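PDB 4UML: ganglioside-induced differentiation-associated protein 2 from Homo sapiens, which is of unsettled function, possibly in signalling, and carries an N-terminal macro domain, crystallised here, of a fold that in relatives binds ADP-ribose-type ligands. Local coordinates for residues A182-L187 against L220-P225; V57-G62 against T215-L220; K51-K56 against T189-L194. All coordinates share one frame; numbering follows the deposited sequence.

Contact 1: residues A182-L187 against L220-P225; sequences ATHIAL and LPLYFP
L187, Y223 and H184 bury most of the surface where helix 179-197 packs against the C-terminal end of helix 210-223. L187 comes over one face of the Y223 ring, the two side chains crossing at about a right angle. Its CB lies near the rim, 3.6 Å from Y223 CD2, and its backbone carbonyl carbon sits over the same face. L222 CG covers the opposite face, offset toward the rim, so the phenol is held between two leucines. Further out, L187 CD1 approaches the backbone N of L220 at 3.8 Å, while its other methyl, CD2, touches CD2 of L220 at 3.9 Å. The pair of helices lies on one side of the six-stranded mixed sheet of the macro domain, a three-layer alpha/beta/alpha fold, and L187 fills the seam between them, touching L219 as well. One turn earlier, H184 lies at the hydroxyl end of the same tyrosine. With H184 CG anti to the carbonyl carbon (chi1 -78°), ND1 faces Y223 OH across a short, nearly straight hydrogen bond of 2.6 Å in which either group could be the donor. The oxygen lies in the plane of the imidazole and ND1 in that of the phenol, yet the rings stand at 80° and meet rim to rim. L222 CD2 closes on the imidazole edge, 3.7 Å from H184 CE1. F47 meets the Y223 ring from outside the two helices.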
loop_
_atom_site.group_PDB
_atom_site.type_symbol
_atom_site.label_atom_id
_atom_site.label_comp_id
_atom_site.label_asym_id
_atom_site.label_seq_id
_atom_site.Cartn_x
_atom_site.Cartn_y
_atom_site.Cartn_z
ATOM N N ALA A 182 12.446 -0.144 -4.988
ATOM C CA ALA A 182 11.294 -0.429 -4.144
ATOM C C ALA A 182 9.996 -0.392 -4.932
ATOM O O ALA A 182 9.120 -1.236 -4.742
ATOM C CB ALA A 182 11.202 0.572 -3.009
ATOM N N THR A 183 9.879 0.601 -5.798
ATOM C CA THR A 183 8.693 0.790 -6.621
ATOM C C THR A 183 8.503 -0.333 -7.635
ATOM O O THR A 183 7.372 -0.757 -7.885
ATOM C CB THR A 183 8.727 2.171 -7.329
ATOM O OG1 THR A 183 8.892 3.213 -6.353
ATOM C CG2 THR A 183 7.463 2.406 -8.049
ATOM N N HIS A 184 9.586 -0.885 -8.173
ATOM C CA HIS A 184 9.439 -2.073 -9.023
ATOM C C HIS A 184 8.807 -3.212 -8.273
ATOM O O HIS A 184 7.950 -3.901 -8.793
ATOM C CB HIS A 184 10.776 -2.586 -9.518
ATOM C CG HIS A 184 11.342 -1.820 -10.649
ATOM N ND1 HIS A 184 10.923 -2.007 -11.947
ATOM C CD2 HIS A 184 12.305 -0.873 -10.691
ATOM C CE1 HIS A 184 11.615 -1.212 -12.745
ATOM N NE2 HIS A 184 12.450 -0.504 -12.005
ATOM N N ILE A 185 9.251 -3.420 -7.037
ATOM C CA ILE A 185 8.710 -4.510 -6.220
ATOM C C ILE A 185 7.232 -4.283 -5.944
ATOM O O ILE A 185 6.414 -5.183 -6.119
ATOM C CB ILE A 185 9.525 -4.678 -4.912
ATOM C CG1 ILE A 185 10.960 -5.085 -5.284
ATOM C CG2 ILE A 185 8.865 -5.685 -3.997
ATOM C CD1 ILE A 185 11.970 -5.014 -4.162
ATOM N N ALA A 186 6.879 -3.069 -5.537
ATOM C CA ALA A 186 5.496 -2.754 -5.221
ATOM C C ALA A 186 4.582 -3.019 -6.443
ATOM O O ALA A 186 3.582 -3.742 -6.341
ATOM C CB ALA A 186 5.377 -1.302 -4.779
ATOM N N LEU A 187 4.934 -2.460 -7.587
ATOM C CA LEU A 187 4.073 -2.588 -8.766
ATOM C C LEU A 187 4.029 -4.008 -9.309
ATOM O O LEU A 187 2.963 -4.498 -9.699
ATOM C CB LEU A 187 4.523 -1.611 -9.849
ATOM C CG LEU A 187 4.473 -0.140 -9.446
ATOM C CD1 LEU A 187 4.956 0.717 -10.588
ATOM C CD2 LEU A 187 3.065 0.229 -9.047
ATOM N N LEU A 220 4.648 2.698 -13.828
ATOM C CA LEU A 220 3.320 2.131 -14.062
ATOM C C LEU A 220 3.113 1.513 -15.451
ATOM O O LEU A 220 2.610 0.382 -15.580
ATOM C CB LEU A 220 2.236 3.192 -13.771
ATOM C CG LEU A 220 1.794 3.234 -12.302
ATOM C CD1 LEU A 220 0.974 4.485 -12.025
ATOM C CD2 LEU A 220 1.018 1.973 -11.924
ATOM N N PRO A 221 3.537 2.226 -16.502
ATOM C CA PRO A 221 3.437 1.665 -17.854
ATOM C C PRO A 221 4.135 0.318 -18.069
ATOM O O PRO A 221 3.690 -0.451 -18.902
ATOM C CB PRO A 221 4.095 2.745 -18.733
ATOM C CG PRO A 221 4.017 4.000 -17.950
ATOM C CD PRO A 221 4.144 3.572 -16.509
ATOM N N LEU A 222 5.201 0.026 -17.320
ATOM C CA LEU A 222 5.939 -1.233 -17.461
ATOM C C LEU A 222 5.184 -2.434 -16.878
ATOM O O LEU A 222 5.216 -3.548 -17.438
ATOM C CB LEU A 222 7.321 -1.045 -16.825
ATOM C CG LEU A 222 8.316 -2.161 -16.494
ATOM C CD1 LEU A 222 8.756 -2.968 -17.713
ATOM C CD2 LEU A 222 9.539 -1.519 -15.825
ATOM N N TYR A 223 4.491 -2.220 -15.755
ATOM C CA TYR A 223 3.717 -3.279 -15.117
ATOM C C TYR A 223 2.260 -3.285 -15.538
ATOM O O TYR A 223 1.614 -4.316 -15.465
ATOM C CB TYR A 223 3.858 -3.183 -13.586
ATOM C CG TYR A 223 5.296 -3.373 -13.239
ATOM C CD1 TYR A 223 5.853 -4.627 -13.283
ATOM C CD2 TYR A 223 6.127 -2.291 -12.988
ATOM C CE1 TYR A 223 7.182 -4.818 -13.027
ATOM C CE2 TYR A 223 7.463 -2.479 -12.724
ATOM C CZ TYR A 223 7.977 -3.747 -12.751
ATOM O OH TYR A 223 9.307 -3.956 -12.511
ATOM N N PHE A 224 1.772 -2.147 -16.031
ATOM C CA PHE A 224 0.376 -2.018 -16.431
ATOM C C PHE A 224 0.298 -1.307 -17.797
ATOM O O PHE A 224 -0.205 -0.184 -17.891
ATOM C CB PHE A 224 -0.412 -1.257 -15.349
ATOM C CG PHE A 224 -0.428 -1.956 -13.999
ATOM C CD1 PHE A 224 -1.394 -2.900 -13.689
ATOM C CD2 PHE A 224 0.533 -1.657 -13.040
ATOM C CE1 PHE A 224 -1.405 -3.544 -12.449
ATOM C CE2 PHE A 224 0.524 -2.295 -11.800
ATOM C CZ PHE A 224 -0.442 -3.235 -11.509
ATOM N N PRO A 225 0.852 -1.947 -18.852
ATOM C CA PRO A 225 0.779 -1.328 -20.193
ATOM C C PRO A 225 -0.667 -0.988 -20.597
ATOM O O PRO A 225 -1.577 -1.793 -20.382
ATOM C CB PRO A 225 1.357 -2.412 -21.113
ATOM C CG PRO A 225 1.249 -3.687 -20.362
ATOM C CD PRO A 225 1.398 -3.315 -18.911
#

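Contact 2: residues V57-G62 against T215-L220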
loop_
_atom_site.group_PDB
_atom_site.type_symbol
_atom_site.label_atom_id
_atom_site.label_comp_id
_atom_site.label_asym_id
_atom_site.label_seq_id
_atom_site.Cartn_x
_atom_site.Cartn_y
_atom_site.Cartn_z
ATOM N N VAL A 57 -6.368 -0.261 -10.837
ATOM C CA VAL A 57 -5.231 0.451 -10.304
ATOM C C VAL A 57 -5.484 1.943 -10.345
ATOM O O VAL A 57 -5.962 2.472 -11.360
ATOM C CB VAL A 57 -3.974 0.156 -11.136
ATOM C CG1 VAL A 57 -2.835 1.079 -10.730
ATOM C CG2 VAL A 57 -3.588 -1.284 -10.951
ATOM N N VAL A 58 -5.156 2.612 -9.244
ATOM C CA VAL A 58 -5.268 4.034 -9.115
ATOM C C VAL A 58 -3.963 4.621 -8.543
ATOM O O VAL A 58 -3.445 4.155 -7.514
ATOM C CB VAL A 58 -6.431 4.400 -8.161
ATOM C CG1 VAL A 58 -6.543 5.895 -8.013
ATOM C CG2 VAL A 58 -7.748 3.760 -8.598
ATOM N N LEU A 59 -3.433 5.652 -9.200
ATOM C CA LEU A 59 -2.350 6.443 -8.639
ATOM C C LEU A 59 -2.891 7.772 -8.138
ATOM O O LEU A 59 -3.508 8.520 -8.894
ATOM C CB LEU A 59 -1.277 6.701 -9.685
ATOM C CG LEU A 59 -0.090 7.571 -9.240
ATOM C CD1 LEU A 59 0.700 6.919 -8.135
ATOM C CD2 LEU A 59 0.851 7.846 -10.408
ATOM N N TRP A 60 -2.645 8.086 -6.870
ATOM C CA TRP A 60 -3.247 9.261 -6.275
ATOM C C TRP A 60 -2.248 9.947 -5.418
ATOM O O TRP A 60 -1.712 9.337 -4.476
ATOM C CB TRP A 60 -4.436 8.866 -5.414
ATOM C CG TRP A 60 -5.049 9.985 -4.690
ATOM C CD1 TRP A 60 -5.708 11.063 -5.255
ATOM C CD2 TRP A 60 -5.121 10.166 -3.273
ATOM N NE1 TRP A 60 -6.161 11.902 -4.261
ATOM C CE2 TRP A 60 -5.835 11.363 -3.040
ATOM C CE3 TRP A 60 -4.661 9.429 -2.172
ATOM C CZ2 TRP A 60 -6.072 11.850 -1.757
ATOM C CZ3 TRP A 60 -4.907 9.892 -0.906
ATOM C CH2 TRP A 60 -5.621 11.090 -0.699
ATOM N N LYS A 61 -1.984 11.219 -5.712
ATOM C CA LYS A 61 -1.125 11.995 -4.836
ATOM C C LYS A 61 -1.932 12.552 -3.676
ATOM O O LYS A 61 -2.767 13.423 -3.864
ATOM C CB LYS A 61 -0.417 13.135 -5.590
ATOM C CG LYS A 61 0.534 13.909 -4.679
ATOM C CD LYS A 61 1.644 14.583 -5.466
ATOM C CE LYS A 61 1.128 15.780 -6.249
ATOM N NZ LYS A 61 0.655 16.840 -5.314
ATOM N N GLY A 62 -1.709 12.035 -2.473
ATOM C CA GLY A 62 -2.472 12.476 -1.297
ATOM C C GLY A 62 -2.154 11.644 -0.078
ATOM O O GLY A 62 -1.369 10.693 -0.161
ATOM N N THR A 215 8.344 8.647 -9.965
ATOM C CA THR A 215 8.823 7.266 -10.108
ATOM C C THR A 215 7.683 6.318 -10.392
ATOM O O THR A 215 7.800 5.445 -11.248
ATOM C CB THR A 215 9.595 6.837 -8.856
ATOM O OG1 THR A 215 10.714 7.702 -8.685
ATOM C CG2 THR A 215 10.093 5.384 -8.931
ATOM N N TYR A 216 6.562 6.488 -9.686
ATOM C CA TYR A 216 5.370 5.685 -9.984
ATOM C C TYR A 216 4.857 5.937 -11.403
ATOM O O TYR A 216 4.501 4.992 -12.125
ATOM C CB TYR A 216 4.259 5.934 -8.955
ATOM C CG TYR A 216 4.411 5.066 -7.723
ATOM C CD1 TYR A 216 5.324 5.384 -6.758
ATOM C CD2 TYR A 216 3.645 3.915 -7.545
ATOM C CE1 TYR A 216 5.491 4.597 -5.638
ATOM C CE2 TYR A 216 3.808 3.125 -6.427
ATOM C CZ TYR A 216 4.729 3.479 -5.465
ATOM O OH TYR A 216 4.945 2.703 -4.335
ATOM N N GLN A 217 4.845 7.199 -11.812
ATOM C CA GLN A 217 4.399 7.551 -13.177
ATOM C C GLN A 217 5.319 6.903 -14.204
ATOM O O GLN A 217 4.855 6.300 -15.172
ATOM C CB GLN A 217 4.371 9.077 -13.353
ATOM C CG GLN A 217 3.345 9.734 -12.446
ATOM C CD GLN A 217 3.404 11.251 -12.451
ATOM O OE1 GLN A 217 4.467 11.860 -12.524
ATOM N NE2 GLN A 217 2.243 11.872 -12.328
ATOM N N LYS A 218 6.624 6.988 -13.933
ATOM C CA LYS A 218 7.637 6.326 -14.743
ATOM C C LYS A 218 7.430 4.816 -14.897
ATOM O O LYS A 218 7.528 4.280 -15.989
ATOM C CB LYS A 218 9.017 6.577 -14.135
ATOM C CG LYS A 218 10.137 6.179 -15.072
ATOM C CD LYS A 218 11.486 6.231 -14.393
ATOM C CE LYS A 218 12.443 5.299 -15.114
ATOM N NZ LYS A 218 13.841 5.581 -14.706
ATOM N N LEU A 219 7.147 4.118 -13.800
ATOM C CA LEU A 219 7.101 2.652 -13.823
ATOM C C LEU A 219 5.748 1.997 -14.084
ATOM O O LEU A 219 5.688 0.835 -14.485
ATOM C CB LEU A 219 7.689 2.115 -12.501
ATOM C CG LEU A 219 9.120 2.537 -12.123
ATOM C CD1 LEU A 219 9.677 1.703 -10.965
ATOM C CD2 LEU A 219 10.082 2.474 -13.298
ATOM N N LEU A 220 4.648 2.698 -13.828
ATOM C CA LEU A 220 3.320 2.131 -14.062
ATOM C C LEU A 220 3.113 1.513 -15.451
ATOM O O LEU A 220 2.610 0.382 -15.580
ATOM C CB LEU A 220 2.236 3.192 -13.771
ATOM C CG LEU A 220 1.794 3.234 -12.302
ATOM C CD1 LEU A 220 0.974 4.485 -12.025
ATOM C CD2 LEU A 220 1.018 1.973 -11.924
#
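The phenol of Y216 is turned away from strand 57-61, and the strand meets it only at its root: L59 CD1 lies obliquely to the ring, 3.8 Å from Y216 CB. The other large flat group, the indole of W60, belongs to the opposite side of the strand; one face carries the CA of G62, 3.4 Å above the plane and offset toward the rim, and L17 and L67 also touch it. L59 carries the contact. Its chi1 of 178°, CG anti to the backbone N, carries CG toward the helix, and chi2 of 63° spreads the two methyls over it, where they divide the work. CD1 takes the CB of Y216, whereas CD2 touches both Q217 CG and L220 CD1, each at 3.7 Å. Q217 crosses L59 at about a right angle and touches it with CG alone, at the exposed margin. Two residues back, V57 reaches L220 tip to tip, its CG1 4.1 Å from L220 CD2. The strand and the helix segment run nearly antiparallel, at 160°, and the axes of the two short segments come within 10.2 Å, as in the helix-on-sheet packing of the macro fold; strand 57-61 is an outermost strand of the sheet, hydrogen-bonded on one side to strand 203-208. An alanine in place of L59 would remove CG and both methyls and would probably leave Y216, Q217 and L220 poorly packed against the strand. V208 of the neighbouring strand touches both L59 and Y216, extending the apolar layer. No hydrogen bond joins the two segments, so their cohesion rests on van der Waals fit of aliphatic carbons and probably on the burial of V57, Y216 and L220 from water.

Contact 3: residues K51-K56 against T189-L194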
loop_
_atom_site.group_PDB
_atom_site.type_symbol
_atom_site.label_atom_id
_atom_site.label_comp_id
_atom_site.label_asym_id
_atom_site.label_seq_id
_atom_site.Cartn_x
_atom_site.Cartn_y
_atom_site.Cartn_z
ATOM N N LYS A 51 -6.943 -4.961 -19.700
ATOM C CA LYS A 51 -7.869 -3.848 -19.451
ATOM C C LYS A 51 -8.493 -3.918 -18.065
ATOM O O LYS A 51 -8.677 -2.909 -17.383
ATOM C CB LYS A 51 -8.997 -3.867 -20.500
ATOM C CG LYS A 51 -10.107 -2.865 -20.225
ATOM C CD LYS A 51 -10.936 -2.555 -21.459
ATOM C CE LYS A 51 -11.561 -1.178 -21.315
ATOM N NZ LYS A 51 -12.455 -0.848 -22.459
ATOM N N ASP A 52 -8.857 -5.132 -17.705
ATOM C CA ASP A 52 -9.543 -5.425 -16.471
ATOM C C ASP A 52 -8.655 -5.069 -15.254
ATOM O O ASP A 52 -9.101 -4.415 -14.320
ATOM C CB ASP A 52 -9.916 -6.909 -16.479
ATOM C CG ASP A 52 -10.530 -7.370 -15.187
ATOM O OD1 ASP A 52 -11.724 -7.083 -14.956
ATOM O OD2 ASP A 52 -9.818 -8.032 -14.403
ATOM N N VAL A 53 -7.395 -5.487 -15.294
ATOM C CA VAL A 53 -6.421 -5.186 -14.232
ATOM C C VAL A 53 -6.129 -3.681 -14.156
ATOM O O VAL A 53 -6.079 -3.099 -13.061
ATOM C CB VAL A 53 -5.139 -6.024 -14.439
ATOM C CG1 VAL A 53 -4.006 -5.562 -13.548
ATOM C CG2 VAL A 53 -5.446 -7.487 -14.175
ATOM N N ASN A 54 -5.990 -3.035 -15.313
ATOM C CA ASN A 54 -5.714 -1.610 -15.354
ATOM C C ASN A 54 -6.782 -0.752 -14.744
ATOM O O ASN A 54 -6.486 0.360 -14.297
ATOM C CB ASN A 54 -5.544 -1.121 -16.788
ATOM C CG ASN A 54 -4.227 -1.543 -17.406
ATOM O OD1 ASN A 54 -3.457 -2.345 -16.841
ATOM N ND2 ASN A 54 -3.956 -1.000 -18.581
ATOM N N GLY A 55 -8.031 -1.220 -14.836
ATOM C CA GLY A 55 -9.177 -0.503 -14.304
ATOM C C GLY A 55 -9.237 -0.518 -12.776
ATOM O O GLY A 55 -9.915 0.309 -12.183
ATOM N N LYS A 56 -8.494 -1.434 -12.164
ATOM C CA LYS A 56 -8.418 -1.560 -10.705
ATOM C C LYS A 56 -7.311 -0.749 -10.051
ATOM O O LYS A 56 -7.316 -0.557 -8.843
ATOM C CB LYS A 56 -8.238 -3.012 -10.357
ATOM C CG LYS A 56 -9.382 -3.837 -10.910
ATOM C CD LYS A 56 -9.181 -5.313 -10.671
ATOM C CE LYS A 56 -10.433 -6.066 -11.101
ATOM N NZ LYS A 56 -10.497 -7.392 -10.449
ATOM N N THR A 189 4.477 -6.830 -7.715
ATOM C CA THR A 189 3.724 -7.688 -6.803
ATOM C C THR A 189 2.224 -7.478 -6.933
ATOM O O THR A 189 1.407 -8.441 -6.945
ATOM C CB THR A 189 4.173 -7.421 -5.339
ATOM O OG1 THR A 189 5.598 -7.552 -5.261
ATOM C CG2 THR A 189 3.494 -8.338 -4.375
ATOM N N VAL A 190 1.810 -6.223 -7.027
ATOM C CA VAL A 190 0.388 -5.956 -7.167
ATOM C C VAL A 190 -0.108 -6.432 -8.547
ATOM O O VAL A 190 -1.214 -6.944 -8.660
ATOM C CB VAL A 190 0.063 -4.449 -6.963
ATOM C CG1 VAL A 190 -1.344 -4.113 -7.382
ATOM C CG2 VAL A 190 0.276 -4.044 -5.512
ATOM N N ARG A 191 0.691 -6.204 -9.581
ATOM C CA ARG A 191 0.316 -6.680 -10.936
ATOM C C ARG A 191 0.013 -8.180 -10.900
ATOM O O ARG A 191 -1.084 -8.601 -11.262
ATOM C CB ARG A 191 1.386 -6.330 -11.966
ATOM C CG ARG A 191 1.231 -7.049 -13.302
ATOM C CD ARG A 191 -0.037 -6.609 -14.005
ATOM N NE ARG A 191 -0.430 -7.476 -15.132
ATOM C CZ ARG A 191 -0.705 -7.068 -16.378
ATOM N NH1 ARG A 191 -0.584 -5.796 -16.770
ATOM N NH2 ARG A 191 -1.092 -7.974 -17.265
ATOM N N ARG A 192 0.960 -8.955 -10.394
ATOM C CA ARG A 192 0.876 -10.397 -10.420
ATOM C C ARG A 192 -0.249 -10.900 -9.572
ATOM O O ARG A 192 -0.934 -11.878 -9.932
ATOM C CB ARG A 192 2.196 -11.021 -9.991
ATOM C CG ARG A 192 3.293 -10.756 -11.000
ATOM C CD ARG A 192 4.629 -11.297 -10.549
ATOM N NE ARG A 192 5.626 -11.190 -11.624
ATOM C CZ ARG A 192 6.950 -11.265 -11.459
ATOM N NH1 ARG A 192 7.478 -11.446 -10.249
ATOM N NH2 ARG A 192 7.759 -11.148 -12.511
ATOM N N PHE A 193 -0.475 -10.236 -8.452
ATOM C CA PHE A 193 -1.599 -10.602 -7.603
ATOM C C PHE A 193 -2.921 -10.269 -8.271
ATOM O O PHE A 193 -3.894 -11.021 -8.130
ATOM C CB PHE A 193 -1.525 -9.867 -6.258
ATOM C CG PHE A 193 -2.738 -10.043 -5.403
ATOM C CD1 PHE A 193 -3.817 -9.184 -5.532
ATOM C CD2 PHE A 193 -2.785 -11.049 -4.441
ATOM C CE1 PHE A 193 -4.937 -9.326 -4.728
ATOM C CE2 PHE A 193 -3.904 -11.198 -3.627
ATOM C CZ PHE A 193 -4.988 -10.339 -3.781
ATOM N N LEU A 194 -3.005 -9.131 -8.946
ATOM C CA LEU A 194 -4.270 -8.778 -9.539
ATOM C C LEU A 194 -4.601 -9.691 -10.738
ATOM O O LEU A 194 -5.771 -9.947 -11.011
ATOM C CB LEU A 194 -4.290 -7.322 -9.971
ATOM C CG LEU A 194 -4.481 -6.262 -8.882
ATOM C CD1 LEU A 194 -4.312 -4.876 -9.469
ATOM C CD2 LEU A 194 -5.852 -6.377 -8.251
HETATM O O HOH W 1 -2.129 -3.965 -18.467
#
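V53 has CG1 anti to its backbone N (chi1 169°), and this directs that methyl at helix 179-197, while R191, also anti at chi1 (167°) but bent at chi2 (66°), brings its chain across toward the short helix 51-54. The two cross at about a right angle, V53 CG1 standing 4.1 Å from R191 CD and over one face of the guanidinium. The same methyl lies 4.0 Å from L194 CB, and V53 CG2 is equally distant from the L194 carbonyl oxygen. On the side of V53 away from R191, the methylene chain of K56 runs extended past the leucine, with K56 CD 4.3 Å from L194 CD2. Its ammonium goes on to the carbonyls of G198 and I201. These contacts fasten the helix preceding the first strand of the macro-domain sheet to the helix that leads into strand 203-208. N54 and R191 do not bond directly; a water gives a hydrogen bond of 2.7 Å to N54 OD1 and accepts a weak one from R191 NH1. N54 ND2 holds the carbonyl of P225. The guanidinium is gripped on all three nitrogens: NE by E195 in a salt bridge, NH2 by the carbonyl of L48 and NH1 by that of Y223. The buried positive charge is thus probably balanced by E195 and by carbonyl dipoles, which probably fix its orientation, with V53 CG1 over one face.

In the fold
The three contacts adjoin one another: helix 210-223 serves contacts 1 and 2, and helix 179-197 contacts 1 and 3. Contacts 1 and 2, with centres about 9 Å apart, share L220, and L187 CD1 packs 3.6 Å from L219 CB. Contacts 1 and 3, centres about 10 Å apart, are joined by two polar links, Y223 O to R191 NH1 at 3.0 Å and P225 O to N54 ND2 at 3.1 Å. F224 links all three: its CE1 lies 3.5 Å from both V57 CG2 and V53 CG1. Contacts 2 and 3, centres about 13 Å apart, use the consecutive helix 51-54 and strand 57-61, and V57 CG2 packs 4.0 Å from L194 CD1.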